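Local coordinates for protein putative xanthine dehydrogenase YAGS fad-binding subunit (PDB 5G5G) that binds the molybdenum-pterin cytosine dinucleotide cofactor of a periplasmic aldehyde oxidase and probably provides the site where aldehydes are oxidised to carboxylic acids, at residues Leu361-Ala364 with Ile365-Ala369; Pro376-Phe379 with Arg380-Asn383. One frame throughout, in Å; residues are numbered along the deposited sequence.

Contact 1: residues Leu361-Ala364 with Ile365-Ala369; sequences LEIA and IDELA
I365 N donates to L361 O at 2.8 Å, the first of four i to i+4 backbone bonds that run through the interior of helix 354-372. E367 N reaches I363 O in the same way, at 2.8 Å, and L368 N likewise meets A364 O. The remaining bond, D366 N to E362 O, is weak at 3.4 Å; E362 O also accepts the side-chain amide of N704, so two donors share it.

One turn apart, L361 and I365 lie side by side and point the same way, CD1 of L361 resting 4.0 Å from CG1 of I365. The isoleucine CG1 stands beside its own backbone N (chi1 -71°), which directs it back along the helix and brings it 3.3 Å from L361 O. I363 and E367 are paired similarly: CG2 of I363 lies 3.6 Å from OE2 of E367, an aliphatic branch alongside a carboxylate whose polar partners are Y180 OH and, through OE1, R715. A364 suits its place because its lone methyl lets the helix settle against I176 and Y180 of strand 174-182.

The other acids also look outward for partners. D366 OD2 forms a salt bridge with R713, while E362 is gripped by Y327 OH at OE2 and by R380 and A437 N at OE1. Three carboxylates thus sit on this largely buried stretch of helix, each paired with an arginine, which would probably keep them ionised and tie the helix to its surroundings by specific charge pairs as well as by apolar packing.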
ATOM      1  N   LEU C 361     -12.131  14.753  15.341  1.00 12.46           N
ATOM      2  CA  LEU C 361     -12.924  14.784  16.534  1.00 13.17           C
ATOM      3  C   LEU C 361     -12.205  14.202  17.752  1.00 13.24           C
ATOM      4  O   LEU C 361     -12.310  14.757  18.874  1.00 13.36           O
ATOM      5  CB  LEU C 361     -14.284  14.058  16.322  1.00 12.94           C
ATOM      6  CG  LEU C 361     -15.166  13.860  17.533  1.00 13.05           C
ATOM      7  CD1 LEU C 361     -15.596  15.248  18.048  1.00 13.51           C
ATOM      8  CD2 LEU C 361     -16.370  13.035  17.132  1.00 13.25           C
ATOM      9  N   GLU C 362     -11.495  13.090  17.552  1.00 12.60           N
ATOM     10  CA  GLU C 362     -10.872  12.370  18.676  1.00 12.70           C
ATOM     11  C   GLU C 362      -9.597  13.039  19.209  1.00 12.88           C
ATOM     12  O   GLU C 362      -9.239  12.839  20.363  1.00 13.23           O
ATOM     13  CB  GLU C 362     -10.656  10.892  18.296  1.00 11.95           C
ATOM     14  CG  GLU C 362     -11.982  10.197  18.063  1.00 12.06           C
ATOM     15  CD  GLU C 362     -12.856  10.158  19.325  1.00 13.30           C
ATOM     16  OE1 GLU C 362     -12.378   9.614  20.350  1.00 12.94           O
ATOM     17  OE2 GLU C 362     -14.042  10.653  19.292  1.00 14.62           O
ATOM     18  N   ILE C 363      -8.999  13.926  18.419  1.00 12.26           N
ATOM     19  CA  ILE C 363      -7.985  14.865  19.001  1.00 12.30           C
ATOM     20  C   ILE C 363      -8.706  15.951  19.791  1.00 12.78           C
ATOM     21  O   ILE C 363      -8.289  16.270  20.897  1.00 13.81           O
ATOM     22  CB  ILE C 363      -7.048  15.517  17.946  1.00 12.35           C
ATOM     23  CG1 ILE C 363      -6.272  14.453  17.179  1.00 12.17           C
ATOM     24  CG2 ILE C 363      -6.122  16.514  18.605  1.00 12.56           C
ATOM     25  CD1 ILE C 363      -5.400  14.969  16.026  1.00 12.42           C
ATOM     26  N   ALA C 364      -9.743  16.559  19.217  1.00 12.38           N
ATOM     27  CA  ALA C 364     -10.505  17.624  19.878  1.00 12.88           C
ATOM     28  C   ALA C 364     -11.025  17.185  21.231  1.00 13.13           C
ATOM     29  O   ALA C 364     -10.926  17.914  22.222  1.00 13.88           O
ATOM     30  CB  ALA C 364     -11.642  18.164  18.985  1.00 13.04           C
ATOM     31  N   ILE C 365     -11.518  15.942  21.308  1.00 12.72           N
ATOM     32  CA  ILE C 365     -12.010  15.420  22.572  1.00 12.63           C
ATOM     33  C   ILE C 365     -10.845  15.287  23.572  1.00 12.96           C
ATOM     34  O   ILE C 365     -11.008  15.604  24.749  1.00 13.50           O
ATOM     35  CB  ILE C 365     -12.717  14.052  22.331  1.00 12.50           C
ATOM     36  CG1 ILE C 365     -14.074  14.232  21.579  1.00 12.69           C
ATOM     37  CG2 ILE C 365     -12.964  13.271  23.632  1.00 12.69           C
ATOM     38  CD1 ILE C 365     -15.140  15.006  22.294  1.00 13.38           C
ATOM     39  N   ASP C 366      -9.693  14.808  23.119  1.00 12.99           N
ATOM     40  CA  ASP C 366      -8.495  14.741  23.962  1.00 13.48           C
ATOM     41  C   ASP C 366      -8.142  16.144  24.457  1.00 14.22           C
ATOM     42  O   ASP C 366      -7.809  16.314  25.637  1.00 15.01           O
ATOM     43  CB  ASP C 366      -7.325  14.115  23.220  1.00 13.47           C
ATOM     44  CG  ASP C 366      -6.259  13.573  24.166  1.00 13.99           C
ATOM     45  OD1 ASP C 366      -6.560  12.654  24.949  1.00 14.21           O
ATOM     46  OD2 ASP C 366      -5.115  14.052  24.097  1.00 14.99           O
ATOM     47  N   GLU C 367      -8.216  17.149  23.580  1.00 14.63           N
ATOM     48  CA  GLU C 367      -7.944  18.551  23.993  1.00 15.32           C
ATOM     49  C   GLU C 367      -8.934  19.068  25.031  1.00 15.67           C
ATOM     50  O   GLU C 367      -8.538  19.714  26.005  1.00 16.10           O
ATOM     51  CB  GLU C 367      -7.890  19.513  22.805  1.00 15.88           C
ATOM     52  CG  GLU C 367      -6.793  19.160  21.772  1.00 15.83           C
ATOM     53  CD  GLU C 367      -6.545  20.248  20.749  1.00 16.32           C
ATOM     54  OE1 GLU C 367      -6.323  21.378  21.219  1.00 17.42           O
ATOM     55  OE2 GLU C 367      -6.578  19.957  19.532  1.00 15.36           O
ATOM     56  N   LEU C 368     -10.228  18.771  24.815  1.00 15.09           N
ATOM     57  CA  LEU C 368     -11.235  19.228  25.739  1.00 15.05           C
ATOM     58  C   LEU C 368     -11.120  18.540  27.092  1.00 15.08           C
ATOM     59  O   LEU C 368     -11.216  19.188  28.112  1.00 15.21           O
ATOM     60  CB  LEU C 368     -12.632  19.084  25.137  1.00 14.92           C
ATOM     61  CG  LEU C 368     -13.785  19.647  25.965  1.00 15.11           C
ATOM     62  CD1 LEU C 368     -13.675  21.138  26.298  1.00 15.92           C
ATOM     63  CD2 LEU C 368     -15.087  19.348  25.233  1.00 14.96           C
ATOM     64  N   ALA C 369     -10.851  17.229  27.092  1.00 15.00           N
ATOM     65  CA  ALA C 369     -10.692  16.472  28.334  1.00 15.14           C
ATOM     66  C   ALA C 369      -9.506  17.042  29.154  1.00 15.87           C
ATOM     67  O   ALA C 369      -9.603  17.246  30.361  1.00 16.00           O
ATOM     68  CB  ALA C 369     -10.492  14.986  28.032  1.00 14.53           C
TER

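Contact 2: residues Pro376-Phe379 with Arg380-Asn383; sequences PVEF and RILN
Two weak donors from a single arginine share P376 O: R380 N at 3.4 Å and, from the side chain, R380 NH1 at 3.0 Å. The arginine chain runs extended to NE, and the turn at its last torsion (chi4 78°) swings NH1 back to that carbonyl, while NE forms a salt bridge with E362 OE1. The next two backbone bonds are firmer. I381 N gives a hydrogen bond to V377 O at 3.1 Å, lying in the carbonyl plane, and L382 N reaches E378 O at 2.9 Å in a nearly straight bond.

These residues make up the short helix 376-382 together with N383. Proline suits the opening position, where no backbone N-H is needed, and D375, the residue before the proline, accepts E378 N through OD1. N383 donates from ND2 to F379 O at 3.0 Å; its amide is also tied to G297 O and I299 N.

Packing completes the set. ND2 of N383 lies 3.6 Å above the plane of the F379 ring, over its centre, with ring and amide planes 59° apart. An alanine at F379 is likely to leave the N383 amide without this aromatic cover and to open a gap beside L368 and A369. On another side of the helix, V377 CG1 meets I381 CD1 at 3.8 Å, two branched chains running alongside each other towards helix 401-412.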
ATOM      1  N   PRO C 376      -9.107  11.155  29.671  1.00 16.38           N
ATOM      2  CA  PRO C 376      -9.836  11.119  28.398  1.00 16.28           C
ATOM      3  C   PRO C 376     -10.742   9.892  28.213  1.00 16.05           C
ATOM      4  O   PRO C 376     -11.714   9.954  27.454  1.00 16.03           O
ATOM      5  CB  PRO C 376      -8.721  11.149  27.322  1.00 16.37           C
ATOM      6  CG  PRO C 376      -7.500  10.813  28.053  1.00 16.73           C
ATOM      7  CD  PRO C 376      -7.667  11.198  29.489  1.00 16.74           C
ATOM      8  N   VAL C 377     -10.443   8.797  28.900  1.00 15.95           N
ATOM      9  CA  VAL C 377     -11.365   7.631  28.878  1.00 16.02           C
ATOM     10  C   VAL C 377     -12.593   7.991  29.674  1.00 16.69           C
ATOM     11  O   VAL C 377     -13.693   7.847  29.187  1.00 16.08           O
ATOM     12  CB  VAL C 377     -10.715   6.357  29.440  1.00 15.81           C
ATOM     13  CG1 VAL C 377     -11.746   5.243  29.597  1.00 16.14           C
ATOM     14  CG2 VAL C 377      -9.533   5.921  28.590  1.00 15.59           C
ATOM     15  N   GLU C 378     -12.416   8.480  30.904  1.00 17.93           N
ATOM     16  CA  GLU C 378     -13.553   8.883  31.731  1.00 19.18           C
ATOM     17  C   GLU C 378     -14.407   9.970  31.082  1.00 17.32           C
ATOM     18  O   GLU C 378     -15.621   9.990  31.243  1.00 16.07           O
ATOM     19  CB  GLU C 378     -13.086   9.373  33.105  1.00 22.84           C
ATOM     20  CG  GLU C 378     -12.569   8.236  34.005  1.00 27.67           C
ATOM     21  CD  GLU C 378     -13.607   7.123  34.278  1.00 30.63           C
ATOM     22  OE1 GLU C 378     -14.851   7.340  34.298  1.00 33.86           O
ATOM     23  OE2 GLU C 378     -13.156   5.986  34.475  1.00 37.50           O
ATOM     24  N   PHE C 379     -13.747  10.874  30.344  1.00 16.31           N
ATOM     25  CA  PHE C 379     -14.454  11.943  29.675  1.00 15.71           C
ATOM     26  C   PHE C 379     -15.434  11.424  28.642  1.00 14.74           C
ATOM     27  O   PHE C 379     -16.519  11.924  28.539  1.00 14.41           O
ATOM     28  CB  PHE C 379     -13.460  12.927  29.011  1.00 16.10           C
ATOM     29  CG  PHE C 379     -14.113  14.154  28.451  1.00 16.25           C
ATOM     30  CD1 PHE C 379     -14.508  15.184  29.290  1.00 17.32           C
ATOM     31  CD2 PHE C 379     -14.308  14.289  27.089  1.00 16.37           C
ATOM     32  CE1 PHE C 379     -15.104  16.330  28.792  1.00 17.20           C
ATOM     33  CE2 PHE C 379     -14.866  15.457  26.575  1.00 16.64           C
ATOM     34  CZ  PHE C 379     -15.269  16.470  27.415  1.00 16.76           C
ATOM     35  N   ARG C 380     -15.018  10.446  27.854  1.00 14.27           N
ATOM     36  CA  ARG C 380     -15.898   9.792  26.865  1.00 14.08           C
ATOM     37  C   ARG C 380     -16.999   9.013  27.546  1.00 14.37           C
ATOM     38  O   ARG C 380     -18.146   9.080  27.120  1.00 14.32           O
ATOM     39  CB  ARG C 380     -15.090   8.917  25.916  1.00 13.44           C
ATOM     40  CG  ARG C 380     -14.159   9.701  25.022  1.00 13.46           C
ATOM     41  CD  ARG C 380     -13.388   8.746  24.103  1.00 13.30           C
ATOM     42  NE  ARG C 380     -12.626   9.490  23.092  1.00 13.58           N
ATOM     43  CZ  ARG C 380     -11.472  10.112  23.335  1.00 14.68           C
ATOM     44  NH1 ARG C 380     -10.908  10.062  24.534  1.00 15.47           N
ATOM     45  NH2 ARG C 380     -10.846  10.770  22.346  1.00 15.00           N
ATOM     46  N   ILE C 381     -16.707   8.345  28.657  1.00 15.16           N
ATOM     47  CA  ILE C 381     -17.731   7.584  29.366  1.00 15.54           C
ATOM     48  C   ILE C 381     -18.801   8.549  29.878  1.00 16.53           C
ATOM     49  O   ILE C 381     -20.005   8.273  29.738  1.00 16.71           O
ATOM     50  CB  ILE C 381     -17.107   6.714  30.484  1.00 15.94           C
ATOM     51  CG1 ILE C 381     -16.293   5.577  29.835  1.00 15.66           C
ATOM     52  CG2 ILE C 381     -18.193   6.105  31.393  1.00 16.14           C
ATOM     53  CD1 ILE C 381     -15.360   4.850  30.810  1.00 16.33           C
ATOM     54  N   LEU C 382     -18.372   9.650  30.525  1.00 16.76           N
ATOM     55  CA  LEU C 382     -19.283  10.660  31.011  1.00 18.48           C
ATOM     56  C   LEU C 382     -20.246  11.184  29.949  1.00 17.47           C
ATOM     57  O   LEU C 382     -21.344  11.597  30.297  1.00 17.08           O
ATOM     58  CB  LEU C 382     -18.482  11.831  31.542  1.00 20.19           C
ATOM     59  CG  LEU C 382     -19.110  12.905  32.349  1.00 24.72           C
ATOM     60  CD1 LEU C 382     -19.411  12.313  33.734  1.00 25.69           C
ATOM     61  CD2 LEU C 382     -18.157  14.105  32.461  1.00 26.11           C
ATOM     62  N   ASN C 383     -19.760  11.273  28.696  1.00 15.99           N
ATOM     63  CA  ASN C 383     -20.498  11.839  27.560  1.00 15.79           C
ATOM     64  C   ASN C 383     -21.099  10.787  26.594  1.00 15.62           C
ATOM     65  O   ASN C 383     -21.403  11.063  25.431  1.00 15.14           O
ATOM     66  CB  ASN C 383     -19.551  12.817  26.831  1.00 15.08           C
ATOM     67  CG  ASN C 383     -19.406  14.097  27.601  1.00 15.49           C
ATOM     68  OD1 ASN C 383     -20.394  14.790  27.782  1.00 16.74           O
ATOM     69  ND2 ASN C 383     -18.231  14.342  28.184  1.00 14.83           N
TER

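Contacts 1 and 2 lie on successive helices, 354-372 and 376-382, which fold back to touch, their centres about 11 Å apart. Contact 1 is almost wholly buried, whereas contact 2 has an exposed glutamate and two partly exposed residues. Polar and apolar links join them: E362 OE1 pairs with R380 NE at 2.8 Å, and CD2 of L368 packs against CZ of F379 at 3.6 Å. Their chemistry follows position. The mid-helix contact 1 has mostly regular backbone bonding, with one weak bond, and sends its acids outward to arginines, while contact 2, spanning a whole short helix, uses side-chain amide and guanidinium groups on its own carbonyls.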